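Local coordinates for hypothetical protein (Neisseria meningitidis Z2491, PDB 2F46) that is probably a phosphatase of the nonclassical, eukaryotic-like kind, at residues A[41-46]-A[102-107]; A[30-35]-A[65-70]; A[77-82]-A[92-97]; A[18-23]-A[135-140]. One frame throughout, in Å; residues are numbered along the deposited sequence. Where two conformers were deposited one is given.

Interaction 1 (A[41-46]-A[102-107]); sequences LGIKTI and EYPVLA. Unlike the reference sequence in segment 41-46: Ile46 (reference Val). Unlike the reference sequence in segment 102-107: Tyr103 (reference Ser).
Thr45 and Ile46 run parallel to Val105 and Leu106, Thr45 CA 4.6 Å from Val105 CA, and the ladder is fixed by Leu106 N donating to Thr45 O at 2.8 Å, nearly along the C=O axis. One residue earlier, Pro104 O takes a straight bond from Lys44 N (2.9 Å, 162°) and a weak one from Thr45 N, anchoring the start of the pairing. Thr45 OG1, anti to its own carbonyl carbon, donates to Glu102 O at 2.6 Å, in the carbonyl plane on a lone pair. A water that accepts from Glu102 N donates back to Thr45 OG1, closing a small polar ring. On the face carrying Ile46 and Leu106, the two side chains lie alongside each other, Ile46 CD1 against Leu106 CD2 at 3.7 Å, while the Ile43 side chain crosses Leu106 obliquely, its CG2 against Leu106 CB. Pro104, after a cis peptide bond, sets its CD 3.3 Å from Gly42 O, the carbonyl of the positive-phi residue in the Schellman motif that ends helix 35-41. Parallel neighbours entered from preceding helices and covered by apolar side chains are characteristic of an alpha/beta sheet core, here in the phosphatase-like domain.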
loop_
_atom_site.group_PDB
_atom_site.type_symbol
_atom_site.label_atom_id
_atom_site.label_comp_id
_atom_site.label_asym_id
_atom_site.label_seq_id
_atom_site.Cartn_x
_atom_site.Cartn_y
_atom_site.Cartn_z
ATOM N N LEU A 41 2.901 -16.010 -1.701
ATOM C CA LEU A 41 2.635 -15.357 -0.455
ATOM C C LEU A 41 1.184 -15.536 0.002
ATOM O O LEU A 41 0.887 -15.217 1.135
ATOM C CB LEU A 41 2.892 -13.857 -0.599
ATOM C CG LEU A 41 4.340 -13.414 -0.695
ATOM C CD1 LEU A 41 4.410 -11.928 -1.110
ATOM C CD2 LEU A 41 5.043 -13.648 0.615
ATOM N N GLY A 42 0.327 -16.018 -0.891
ATOM C CA GLY A 42 -1.064 -16.273 -0.555
ATOM C C GLY A 42 -1.863 -14.994 -0.306
ATOM O O GLY A 42 -2.793 -14.959 0.491
ATOM N N ILE A 43 -1.478 -13.938 -1.024
ATOM C CA ILE A 43 -2.197 -12.668 -0.961
ATOM C C ILE A 43 -3.675 -12.887 -1.275
ATOM O O ILE A 43 -3.987 -13.501 -2.267
ATOM C CB ILE A 43 -1.581 -11.626 -1.942
ATOM C CG1 ILE A 43 -0.100 -11.342 -1.646
ATOM C CG2 ILE A 43 -2.412 -10.324 -1.932
ATOM C CD1 ILE A 43 0.223 -10.933 -0.310
ATOM N N LYS A 44 -4.544 -12.369 -0.432
ATOM C CA LYS A 44 -5.981 -12.489 -0.680
ATOM C C LYS A 44 -6.642 -11.176 -1.073
ATOM O O LYS A 44 -7.734 -11.205 -1.623
ATOM C CB LYS A 44 -6.647 -13.072 0.553
ATOM C CG LYS A 44 -6.286 -14.549 0.798
ATOM C CD LYS A 44 -6.785 -15.413 -0.340
ATOM C CE LYS A 44 -6.614 -16.879 -0.124
ATOM N NZ LYS A 44 -6.960 -17.519 -1.448
ATOM N N THR A 45 -6.025 -10.048 -0.763
ATOM C CA THR A 45 -6.603 -8.734 -1.077
ATOM C C THR A 45 -5.527 -7.814 -1.626
ATOM O O THR A 45 -4.419 -7.758 -1.100
ATOM C CB THR A 45 -7.176 -8.072 0.174
ATOM O OG1 THR A 45 -8.074 -8.991 0.808
ATOM C CG2 THR A 45 -7.887 -6.757 -0.137
ATOM N N ILE A 46 -5.862 -7.116 -2.717
ATOM C CA ILE A 46 -5.008 -6.134 -3.378
ATOM C C ILE A 46 -5.657 -4.774 -3.235
ATOM O O ILE A 46 -6.835 -4.613 -3.582
ATOM C CB ILE A 46 -4.849 -6.435 -4.891
ATOM C CG1 ILE A 46 -3.922 -7.642 -5.091
ATOM C CG2 ILE A 46 -4.371 -5.208 -5.694
ATOM C CD1 ILE A 46 -2.451 -7.349 -4.948
ATOM N N GLU A 102 -9.907 -9.909 3.623
ATOM C CA GLU A 102 -9.245 -11.172 3.860
ATOM C C GLU A 102 -7.751 -10.893 3.834
ATOM O O GLU A 102 -7.249 -10.062 3.031
ATOM C CB GLU A 102 -9.599 -12.230 2.817
ATOM C CG GLU A 102 -11.090 -12.461 2.650
ATOM C CD GLU A 102 -11.830 -12.701 3.918
ATOM O OE1 GLU A 102 -11.733 -13.824 4.451
ATOM O OE2 GLU A 102 -12.550 -11.783 4.372
ATOM N N TYR A 103 -7.053 -11.549 4.753
ATOM C CA TYR A 103 -5.594 -11.401 4.889
ATOM C C TYR A 103 -4.812 -12.517 4.230
ATOM O O TYR A 103 -5.292 -13.634 4.106
ATOM C CB TYR A 103 -5.229 -11.355 6.381
ATOM C CG TYR A 103 -5.959 -10.309 7.186
ATOM C CD1 TYR A 103 -6.090 -8.995 6.720
ATOM C CD2 TYR A 103 -6.455 -10.588 8.437
ATOM C CE1 TYR A 103 -6.718 -8.051 7.456
ATOM C CE2 TYR A 103 -7.102 -9.624 9.191
ATOM C CZ TYR A 103 -7.241 -8.362 8.671
ATOM O OH TYR A 103 -7.870 -7.411 9.433
ATOM N N PRO A 104 -3.573 -12.243 3.812
ATOM C CA PRO A 104 -2.909 -10.954 3.855
ATOM C C PRO A 104 -3.333 -10.003 2.732
ATOM O O PRO A 104 -3.791 -10.450 1.676
ATOM C CB PRO A 104 -1.408 -11.315 3.708
ATOM C CG PRO A 104 -1.345 -12.627 3.153
ATOM C CD PRO A 104 -2.666 -13.308 3.355
ATOM N N VAL A 105 -3.084 -8.715 2.985
ATOM C CA VAL A 105 -3.347 -7.621 2.038
ATOM C C VAL A 105 -2.018 -7.217 1.411
ATOM O O VAL A 105 -1.006 -7.170 2.110
ATOM C CB VAL A 105 -3.964 -6.390 2.742
ATOM C CG1 VAL A 105 -4.202 -5.300 1.731
ATOM C CG2 VAL A 105 -5.287 -6.749 3.472
ATOM N N LEU A 106 -2.009 -6.943 0.108
ATOM C CA LEU A 106 -0.894 -6.285 -0.560
ATOM C C LEU A 106 -1.396 -4.941 -1.089
ATOM O O LEU A 106 -2.320 -4.915 -1.932
ATOM C CB LEU A 106 -0.400 -7.127 -1.733
ATOM C CG LEU A 106 0.673 -6.533 -2.649
ATOM C CD1 LEU A 106 1.847 -6.038 -1.945
ATOM C CD2 LEU A 106 1.063 -7.612 -3.666
ATOM N N ALA A 107 -0.764 -3.872 -0.655
ATOM C CA ALA A 107 -1.034 -2.531 -1.183
ATOM C C ALA A 107 0.117 -2.072 -2.047
ATOM O O ALA A 107 1.282 -2.316 -1.719
ATOM C CB ALA A 107 -1.292 -1.544 -0.080
HETATM O O HOH W 1 -10.771 -9.095 0.912
#

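Interaction 2 (A[30-35]-A[65-70]); sequences LTKADA and KQWLEQ
Asp34 OD2 is gripped by two donors, both from Thr31: the backbone N at 2.8 Å, on the anti lone pair, and the hydroxyl OG1 at 3.2 Å, which arrives from above the carboxylate plane. With Asp34 N returning a bond to Thr31 O, the turn leading into helix 35-41 is tied at both ends. That turn presents Lys32 to Trp67. Lys32 CG is anti to the backbone N (chi1 -173°) and the chain stays extended beyond it, so its methylenes run across one face of the indole. CB sits 3.5 Å from the centroid of the Trp67 six-membered ring, 10° off the normal, a CH-pi contact. A water in the ring plane accepts from Trp67 NE1 at 2.9 Å and from Lys32 NZ at 3.2 Å, joining the two polar ends. Deeper in, Leu68 divides its branches: CD1 meets Leu30 CD1 at 3.9 Å, their side chains crossing at about a right angle, and CD2 rests against Ala35 CA. Ile38 and Ile46 also touch both Leu30 and Leu68. The loop before helix 35-41 and helix 61-68 thus pack together over the Ile46 and Leu106 side of an alpha/beta sheet, with the Lys32-Trp67 CH-pi contact toward the surface.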
loop_
_atom_site.group_PDB
_atom_site.type_symbol
_atom_site.label_atom_id
_atom_site.label_comp_id
_atom_site.label_asym_id
_atom_site.label_seq_id
_atom_site.Cartn_x
_atom_site.Cartn_y
_atom_site.Cartn_z
ATOM N N LEU A 30 2.910 -3.087 -9.552
ATOM C CA LEU A 30 2.791 -4.484 -9.917
ATOM C C LEU A 30 2.762 -4.646 -11.423
ATOM O O LEU A 30 2.296 -3.768 -12.166
ATOM C CB LEU A 30 1.540 -5.129 -9.328
ATOM C CG LEU A 30 1.528 -5.149 -7.812
ATOM C CD1 LEU A 30 0.266 -5.824 -7.316
ATOM C CD2 LEU A 30 2.751 -5.733 -7.192
ATOM N N THR A 31 3.263 -5.808 -11.847
ATOM C CA THR A 31 3.273 -6.199 -13.255
ATOM C C THR A 31 2.739 -7.628 -13.335
ATOM O O THR A 31 2.608 -8.302 -12.325
ATOM C CB THR A 31 4.678 -6.202 -13.810
ATOM O OG1 THR A 31 5.431 -7.210 -13.131
ATOM C CG2 THR A 31 5.325 -4.843 -13.595
ATOM N N LYS A 32 2.453 -8.097 -14.547
ATOM C CA LYS A 32 1.999 -9.479 -14.744
ATOM C C LYS A 32 2.971 -10.492 -14.153
ATOM O O LYS A 32 2.567 -11.516 -13.614
ATOM C CB LYS A 32 1.870 -9.757 -16.234
ATOM C CG LYS A 32 1.258 -11.075 -16.547
ATOM C CD LYS A 32 1.090 -11.219 -18.046
ATOM C CE LYS A 32 0.352 -12.487 -18.361
ATOM N NZ LYS A 32 0.018 -12.547 -19.811
ATOM N N ALA A 33 4.259 -10.183 -14.254
ATOM C CA ALA A 33 5.303 -11.034 -13.758
ATOM C C ALA A 33 5.260 -11.253 -12.258
ATOM O O ALA A 33 5.894 -12.170 -11.774
ATOM C CB ALA A 33 6.657 -10.482 -14.157
ATOM N N ASP A 34 4.519 -10.409 -11.517
ATOM C CA ASP A 34 4.419 -10.563 -10.064
ATOM C C ASP A 34 3.442 -11.626 -9.591
ATOM O O ASP A 34 3.415 -11.926 -8.395
ATOM C CB ASP A 34 4.035 -9.219 -9.412
ATOM C CG ASP A 34 5.151 -8.232 -9.467
ATOM O OD1 ASP A 34 6.286 -8.559 -9.041
ATOM O OD2 ASP A 34 4.919 -7.107 -9.941
ATOM N N ALA A 35 2.662 -12.200 -10.507
ATOM C CA ALA A 35 1.660 -13.202 -10.151
ATOM C C ALA A 35 2.228 -14.374 -9.359
ATOM O O ALA A 35 1.639 -14.796 -8.362
ATOM C CB ALA A 35 0.960 -13.704 -11.373
ATOM N N LYS A 65 -5.996 -6.482 -11.879
ATOM C CA LYS A 65 -7.037 -7.336 -11.364
ATOM C C LYS A 65 -7.225 -8.585 -12.225
ATOM O O LYS A 65 -7.296 -9.704 -11.712
ATOM C CB LYS A 65 -8.353 -6.559 -11.165
ATOM C CG LYS A 65 -9.526 -7.394 -10.670
ATOM C CD LYS A 65 -10.683 -6.527 -10.275
ATOM C CE LYS A 65 -11.880 -7.365 -9.860
ATOM N NZ LYS A 65 -12.980 -6.455 -9.399
ATOM N N GLN A 66 -7.318 -8.422 -13.538
ATOM C CA GLN A 66 -7.448 -9.594 -14.439
ATOM C C GLN A 66 -6.326 -10.588 -14.281
ATOM O O GLN A 66 -6.567 -11.809 -14.247
ATOM C CB GLN A 66 -7.431 -9.138 -15.890
ATOM C CG GLN A 66 -8.731 -8.683 -16.426
ATOM C CD GLN A 66 -8.744 -8.717 -17.965
ATOM O OE1 GLN A 66 -8.315 -7.767 -18.629
ATOM N NE2 GLN A 66 -9.241 -9.813 -18.521
ATOM N N TRP A 67 -5.096 -10.108 -14.218
ATOM C CA TRP A 67 -3.930 -10.989 -14.121
ATOM C C TRP A 67 -3.918 -11.672 -12.765
ATOM O O TRP A 67 -3.671 -12.883 -12.669
ATOM C CB TRP A 67 -2.620 -10.222 -14.322
ATOM C CG TRP A 67 -2.338 -9.765 -15.715
ATOM C CD1 TRP A 67 -2.691 -10.395 -16.876
ATOM C CD2 TRP A 67 -1.563 -8.618 -16.103
ATOM N NE1 TRP A 67 -2.217 -9.697 -17.954
ATOM C CE2 TRP A 67 -1.498 -8.617 -17.515
ATOM C CE3 TRP A 67 -0.896 -7.610 -15.397
ATOM C CZ2 TRP A 67 -0.850 -7.608 -18.240
ATOM C CZ3 TRP A 67 -0.243 -6.611 -16.117
ATOM C CH2 TRP A 67 -0.233 -6.616 -17.528
ATOM N N LEU A 68 -4.240 -10.940 -11.708
ATOM C CA LEU A 68 -4.054 -11.477 -10.361
ATOM C C LEU A 68 -5.228 -12.290 -9.790
ATOM O O LEU A 68 -5.052 -13.003 -8.803
ATOM C CB LEU A 68 -3.594 -10.377 -9.391
ATOM C CG LEU A 68 -2.304 -9.687 -9.755
ATOM C CD1 LEU A 68 -1.947 -8.672 -8.674
ATOM C CD2 LEU A 68 -1.172 -10.675 -9.939
ATOM N N GLU A 69 -6.399 -12.214 -10.397
ATOM C CA GLU A 69 -7.505 -13.097 -10.032
ATOM C C GLU A 69 -7.124 -14.562 -10.290
ATOM O O GLU A 69 -7.687 -15.465 -9.694
ATOM C CB GLU A 69 -8.757 -12.768 -10.840
ATOM C CG GLU A 69 -9.512 -11.564 -10.327
ATOM C CD GLU A 69 -10.613 -11.128 -11.267
ATOM O OE1 GLU A 69 -10.522 -11.432 -12.478
ATOM O OE2 GLU A 69 -11.568 -10.480 -10.793
ATOM N N GLN A 70 -6.168 -14.772 -11.184
ATOM C CA GLN A 70 -5.649 -16.097 -11.462
ATOM C C GLN A 70 -4.560 -16.497 -10.481
ATOM O O GLN A 70 -4.008 -17.600 -10.584
ATOM C CB GLN A 70 -5.113 -16.133 -12.892
ATOM C CG GLN A 70 -6.165 -15.802 -13.953
ATOM C CD GLN A 70 -7.452 -16.613 -13.779
ATOM O OE1 GLN A 70 -7.410 -17.828 -13.518
ATOM N NE2 GLN A 70 -8.602 -15.942 -13.911
HETATM O O HOH W 2 -1.870 -10.138 -20.826
#

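Interaction 3 (A[77-82]-A[92-97]); sequences HHQPVT and ETFRQL
Leu97 and Gln79 carry the first shell, each from its own segment. The Leu97 and His77 side chains reach toward each other, and Leu97 CD2 ends over the centre of one face of the His77 ring, 3.7 Å from the centroid and 13° off the normal, a CH-pi contact. Its other methyl, CD1, turns toward Gln79 OE1. Gln79 is stretched toward the helix, CG anti to the backbone N (chi1 -175°), and lays its amide against Thr93 and Phe94. OE1 meets the Phe94 ring at its edge, in plane, 3.3 Å from CD1, with amide and ring planes 29° apart; NE2 lies 3.7 Å from Thr93 CG2. One step outward, Asp90 O accepts from Gln79 NE2 and so positions the amide, while Asn49 ND2 holds the backbone through Gln79 O. Thr93 OG1 is turned to His89 O, leaving its methyl, anti to the backbone N, for Gln79. The two segments share no hydrogen bond, yet Gln79, just after strand 75-78, is bonded to helix 88-99 through Asp90 O. OE1 also has a hydrogen-bond partner outside the segments, so its place at the aromatic edge, whose positive rim would be expected to suit an oxygen, is a supplement.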
loop_
_atom_site.group_PDB
_atom_site.type_symbol
_atom_site.label_atom_id
_atom_site.label_comp_id
_atom_site.label_asym_id
_atom_site.label_seq_id
_atom_site.Cartn_x
_atom_site.Cartn_y
_atom_site.Cartn_z
ATOM N N HIS A 77 -9.311 -3.533 -4.489
ATOM C CA HIS A 77 -9.794 -2.189 -4.210
ATOM C C HIS A 77 -8.899 -1.194 -4.890
ATOM O O HIS A 77 -7.701 -1.181 -4.659
ATOM C CB HIS A 77 -9.821 -1.906 -2.704
ATOM C CG HIS A 77 -10.625 -2.884 -1.935
ATOM N ND1 HIS A 77 -11.998 -2.928 -1.989
ATOM C CD2 HIS A 77 -10.250 -3.918 -1.147
ATOM C CE1 HIS A 77 -12.436 -3.907 -1.224
ATOM N NE2 HIS A 77 -11.399 -4.536 -0.705
ATOM N N HIS A 78 -9.476 -0.292 -5.679
ATOM C CA HIS A 78 -8.770 0.833 -6.251
ATOM C C HIS A 78 -9.028 2.102 -5.441
ATOM O O HIS A 78 -10.155 2.640 -5.405
ATOM C CB HIS A 78 -9.173 1.055 -7.708
ATOM C CG HIS A 78 -8.201 1.874 -8.481
ATOM N ND1 HIS A 78 -8.426 2.255 -9.798
ATOM C CD2 HIS A 78 -7.009 2.403 -8.147
ATOM C CE1 HIS A 78 -7.413 2.980 -10.221
ATOM N NE2 HIS A 78 -6.530 3.076 -9.238
ATOM N N GLN A 79 -7.990 2.522 -4.703
ATOM C CA GLN A 79 -8.095 3.632 -3.782
ATOM C C GLN A 79 -7.019 4.622 -4.177
ATOM O O GLN A 79 -6.026 4.841 -3.468
ATOM C CB GLN A 79 -7.962 3.173 -2.324
ATOM C CG GLN A 79 -8.193 4.365 -1.367
ATOM C CD GLN A 79 -7.527 4.306 -0.009
ATOM O OE1 GLN A 79 -6.843 3.318 0.352
ATOM N NE2 GLN A 79 -7.701 5.387 0.757
ATOM N N PRO A 80 -7.180 5.263 -5.331
ATOM C CA PRO A 80 -6.139 6.128 -5.823
ATOM C C PRO A 80 -5.972 7.401 -4.955
ATOM O O PRO A 80 -6.955 8.015 -4.523
ATOM C CB PRO A 80 -6.617 6.464 -7.236
ATOM C CG PRO A 80 -8.057 6.410 -7.112
ATOM C CD PRO A 80 -8.361 5.283 -6.216
ATOM N N VAL A 81 -4.713 7.741 -4.685
ATOM C CA VAL A 81 -4.344 9.000 -4.055
ATOM C C VAL A 81 -3.068 9.535 -4.683
ATOM O O VAL A 81 -2.347 8.825 -5.401
ATOM C CB VAL A 81 -4.133 8.842 -2.538
ATOM C CG1 VAL A 81 -5.371 8.208 -1.862
ATOM C CG2 VAL A 81 -2.888 7.997 -2.246
ATOM N N THR A 82 -2.738 10.784 -4.394
ATOM C CA THR A 82 -1.385 11.282 -4.553
ATOM C C THR A 82 -0.807 11.611 -3.175
ATOM O O THR A 82 -1.551 11.943 -2.235
ATOM C CB THR A 82 -1.296 12.506 -5.481
ATOM O OG1 THR A 82 -1.948 13.584 -4.836
ATOM C CG2 THR A 82 -1.955 12.210 -6.826
ATOM N N GLU A 92 -8.407 6.898 6.828
ATOM C CA GLU A 92 -9.383 6.000 7.453
ATOM C C GLU A 92 -10.022 5.047 6.419
ATOM O O GLU A 92 -10.329 3.921 6.771
ATOM C CB GLU A 92 -10.405 6.795 8.257
ATOM C CG GLU A 92 -9.790 7.539 9.407
ATOM C CD GLU A 92 -9.124 6.630 10.392
ATOM O OE1 GLU A 92 -9.799 5.742 10.908
ATOM O OE2 GLU A 92 -7.931 6.773 10.651
ATOM N N THR A 93 -10.173 5.450 5.160
ATOM C CA THR A 93 -10.615 4.488 4.137
ATOM C C THR A 93 -9.618 3.316 3.983
ATOM O O THR A 93 -10.017 2.158 3.936
ATOM C CB THR A 93 -10.854 5.151 2.808
ATOM O OG1 THR A 93 -12.045 5.973 2.875
ATOM C CG2 THR A 93 -11.034 4.145 1.683
ATOM N N PHE A 94 -8.319 3.608 4.021
ATOM C CA PHE A 94 -7.323 2.522 3.939
ATOM C C PHE A 94 -7.433 1.610 5.151
ATOM O O PHE A 94 -7.439 0.400 5.046
ATOM C CB PHE A 94 -5.949 3.184 3.828
ATOM C CG PHE A 94 -4.801 2.234 3.524
ATOM C CD1 PHE A 94 -4.600 1.732 2.261
ATOM C CD2 PHE A 94 -3.898 1.918 4.542
ATOM C CE1 PHE A 94 -3.507 0.908 2.005
ATOM C CE2 PHE A 94 -2.808 1.093 4.274
ATOM C CZ PHE A 94 -2.639 0.583 3.018
ATOM N N ARG A 95 -7.533 2.222 6.338
ATOM C CA ARG A 95 -7.696 1.461 7.569
ATOM C C ARG A 95 -8.900 0.517 7.508
ATOM O O ARG A 95 -8.800 -0.637 7.890
ATOM C CB ARG A 95 -7.868 2.430 8.731
ATOM C CG ARG A 95 -8.113 1.782 10.040
ATOM C CD ARG A 95 -8.781 2.767 10.911
ATOM N NE ARG A 95 -8.753 2.330 12.287
ATOM C CZ ARG A 95 -9.208 3.063 13.301
ATOM N NH1 ARG A 95 -9.700 4.280 13.094
ATOM N NH2 ARG A 95 -9.148 2.577 14.533
ATOM N N GLN A 96 -10.017 1.028 7.021
ATOM C CA GLN A 96 -11.245 0.247 6.905
ATOM C C GLN A 96 -11.127 -0.862 5.884
ATOM O O GLN A 96 -11.581 -1.994 6.141
ATOM C CB GLN A 96 -12.433 1.134 6.537
ATOM C CG GLN A 96 -12.862 2.070 7.657
ATOM C CD GLN A 96 -14.188 2.813 7.366
ATOM O OE1 GLN A 96 -15.116 2.236 6.770
ATOM N NE2 GLN A 96 -14.292 4.074 7.819
ATOM N N LEU A 97 -10.528 -0.572 4.728
ATOM C CA LEU A 97 -10.363 -1.608 3.713
ATOM C C LEU A 97 -9.552 -2.751 4.269
ATOM O O LEU A 97 -9.944 -3.912 4.107
ATOM C CB LEU A 97 -9.684 -1.053 2.465
ATOM C CG LEU A 97 -10.505 -0.117 1.603
ATOM C CD1 LEU A 97 -9.598 0.521 0.536
ATOM C CD2 LEU A 97 -11.698 -0.821 0.984
#

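Interaction 4 (A[18-23]-A[135-140]); sequences LKLDEH and RRAQAA
Apolar contact centres on Ala140, the residue just past the regular helix, whose CB lies 4.1 Å from Leu18 CB. Leu18 CD1 reaches Ala140 O at 3.5 Å. Leu20, with CG anti to the backbone N (chi1 -178°), sends CD1 against the helix backbone, 3.7 Å from Ala137 CA and equally near Arg136 O, and more loosely against Ala140 CB. Polar contact is entirely water-mediated, no direct hydrogen bond crossing between the segments. Lys19 O accepts from two waters: one also donates to Arg136 O, while the other, 2.7 Å from Lys19 O, also donates to Ala139 O. A third water donates to Leu20 O at 2.5 Å and accepts from Arg136 NH1 in the guanidinium plane. Asp21 OD1 and Arg136 NH1, 5.4 Å apart and not in contact, may interact at longer range; Arg136 NE is held by Glu132. Strand and helix axes approach to 7.7 Å at 156°, nearly antiparallel. Leu20 and Asp21 form a classic beta bulge opposite Leu24. Strand 18-21, at the sheet edge, pairs with strand 24-27 and packs against the end of helix 130-139, where Ala140 also touches Ile26, and Trp119 of helix 113-125 touches both Leu20 and Arg136.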
loop_
_atom_site.group_PDB
_atom_site.type_symbol
_atom_site.label_atom_id
_atom_site.label_comp_id
_atom_site.label_asym_id
_atom_site.label_seq_id
_atom_site.Cartn_x
_atom_site.Cartn_y
_atom_site.Cartn_z
ATOM N N LEU A 18 7.210 -6.407 0.338
ATOM C CA LEU A 18 7.733 -6.502 1.691
ATOM C C LEU A 18 6.673 -6.210 2.735
ATOM O O LEU A 18 5.807 -5.365 2.551
ATOM C CB LEU A 18 8.957 -5.584 1.866
ATOM C CG LEU A 18 10.152 -5.912 0.966
ATOM C CD1 LEU A 18 11.201 -4.773 0.985
ATOM C CD2 LEU A 18 10.776 -7.233 1.413
ATOM N N LYS A 19 6.803 -6.847 3.886
ATOM C CA LYS A 19 5.875 -6.676 4.986
ATOM C C LYS A 19 6.026 -5.368 5.720
ATOM O O LYS A 19 7.109 -4.973 6.162
ATOM C CB LYS A 19 6.018 -7.830 5.978
ATOM C CG LYS A 19 4.856 -7.970 6.908
ATOM C CD LYS A 19 4.779 -9.375 7.477
ATOM C CE LYS A 19 3.403 -9.995 7.230
ATOM N NZ LYS A 19 3.440 -11.495 7.305
ATOM N N LEU A 20 4.927 -4.664 5.885
ATOM C CA LEU A 20 4.865 -3.448 6.616
ATOM C C LEU A 20 4.163 -3.621 7.977
ATOM O O LEU A 20 4.444 -2.906 8.944
ATOM C CB LEU A 20 4.146 -2.399 5.771
ATOM C CG LEU A 20 4.039 -1.033 6.405
ATOM C CD1 LEU A 20 5.405 -0.440 6.803
ATOM C CD2 LEU A 20 3.324 -0.092 5.439
ATOM N N ASP A 21 3.201 -4.542 8.059
ATOM C CA ASP A 21 2.502 -4.819 9.297
ATOM C C ASP A 21 2.023 -6.263 9.252
ATOM O O ASP A 21 2.220 -6.952 8.259
ATOM C CB ASP A 21 1.320 -3.861 9.473
ATOM C CG ASP A 21 0.996 -3.590 10.913
ATOM O OD1 ASP A 21 1.371 -4.424 11.783
ATOM O OD2 ASP A 21 0.344 -2.552 11.171
ATOM N N GLU A 22 1.432 -6.727 10.355
ATOM C CA GLU A 22 1.004 -8.129 10.527
ATOM C C GLU A 22 0.270 -8.757 9.320
ATOM O O GLU A 22 0.535 -9.910 8.936
ATOM C CB GLU A 22 0.110 -8.218 11.787
ATOM C CG GLU A 22 -0.492 -9.602 12.065
ATOM C CD GLU A 22 -1.388 -9.648 13.312
ATOM O OE1 GLU A 22 -1.763 -8.576 13.860
ATOM O OE2 GLU A 22 -1.726 -10.783 13.727
ATOM N N HIS A 23 -0.641 -8.000 8.737
ATOM C CA HIS A 23 -1.445 -8.523 7.635
ATOM C C HIS A 23 -1.261 -7.741 6.342
ATOM O O HIS A 23 -2.070 -7.869 5.431
ATOM C CB HIS A 23 -2.914 -8.484 8.022
ATOM C CG HIS A 23 -3.238 -9.351 9.199
ATOM N ND1 HIS A 23 -2.897 -10.685 9.234
ATOM C CD2 HIS A 23 -3.865 -9.086 10.367
ATOM C CE1 HIS A 23 -3.291 -11.205 10.381
ATOM N NE2 HIS A 23 -3.887 -10.259 11.084
ATOM N N ARG A 135 11.092 4.045 10.644
ATOM C CA ARG A 135 11.909 2.847 10.697
ATOM C C ARG A 135 11.143 1.652 10.120
ATOM O O ARG A 135 11.664 0.915 9.337
ATOM C CB ARG A 135 12.345 2.557 12.132
ATOM C CG ARG A 135 13.119 1.241 12.266
ATOM C CD ARG A 135 13.290 0.781 13.731
ATOM N NE ARG A 135 12.105 0.075 14.267
ATOM C CZ ARG A 135 11.717 -1.158 13.919
ATOM N NH1 ARG A 135 12.398 -1.870 13.029
ATOM N NH2 ARG A 135 10.640 -1.698 14.484
ATOM N N ARG A 136 9.875 1.515 10.492
ATOM C CA ARG A 136 9.057 0.382 9.996
ATOM C C ARG A 136 8.821 0.439 8.480
ATOM O O ARG A 136 8.940 -0.551 7.791
ATOM C CB ARG A 136 7.754 0.294 10.770
ATOM C CG ARG A 136 7.988 -0.340 12.146
ATOM C CD ARG A 136 6.750 -0.357 12.858
ATOM N NE ARG A 136 6.855 -1.025 14.164
ATOM C CZ ARG A 136 6.640 -2.320 14.376
ATOM N NH1 ARG A 136 6.372 -3.150 13.375
ATOM N NH2 ARG A 136 6.768 -2.780 15.610
ATOM N N ALA A 137 8.551 1.643 7.955
ATOM C CA ALA A 137 8.371 1.749 6.510
ATOM C C ALA A 137 9.662 1.445 5.776
ATOM O O ALA A 137 9.703 0.870 4.715
ATOM C CB ALA A 137 7.838 3.149 6.143
ATOM N N GLN A 138 10.774 1.882 6.367
ATOM C CA GLN A 138 12.079 1.626 5.753
ATOM C C GLN A 138 12.402 0.132 5.699
ATOM O O GLN A 138 12.976 -0.344 4.746
ATOM C CB GLN A 138 13.200 2.423 6.470
ATOM C CG GLN A 138 14.568 2.355 5.822
ATOM C CD GLN A 138 14.554 2.886 4.421
ATOM O OE1 GLN A 138 14.478 2.135 3.448
ATOM N NE2 GLN A 138 14.592 4.211 4.311
ATOM N N ALA A 139 11.916 -0.573 6.731
ATOM C CA ALA A 139 12.027 -2.034 6.787
ATOM C C ALA A 139 11.187 -2.710 5.701
ATOM O O ALA A 139 11.467 -3.859 5.312
ATOM C CB ALA A 139 11.689 -2.548 8.188
ATOM N N ALA A 140 10.208 -1.973 5.142
ATOM C CA ALA A 140 9.507 -2.428 3.961
ATOM C C ALA A 140 9.941 -1.768 2.655
ATOM O O ALA A 140 9.236 -1.889 1.617
ATOM C CB ALA A 140 8.048 -2.247 4.141
HETATM O O HOH W 3 8.227 -3.062 8.529
HETATM O O HOH W 4 9.587 -5.994 5.723
HETATM O O HOH W 5 6.401 -2.935 10.529
#

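Overall arrangement
Three of the four contacts reach one five-stranded mixed sheet, in the order 18-21, 24-27, 105-108, 45-48, 75-78. Interaction 1 joins two of its inner strands; interactions 3 and 4 attach helices at its two edge strands, their centres about 18 Å apart on opposite sides of the chain's centre. Interaction 2 meets interaction 1 through Ile46 CD1 and Leu30 CD1, 3.9 Å apart. Interaction 3 continues the sheet from interaction 1, Ile46 O lying 2.8 Å from His77 N, while His23, just before strand 24-27, probably bonds Val105, linking interactions 1 and 4. Along the chain, interaction 4 encloses the others, interactions 1 and 2 alternate, and 3 follows 2. Thus segments distant in sequence build a single compact phosphatase-like fold.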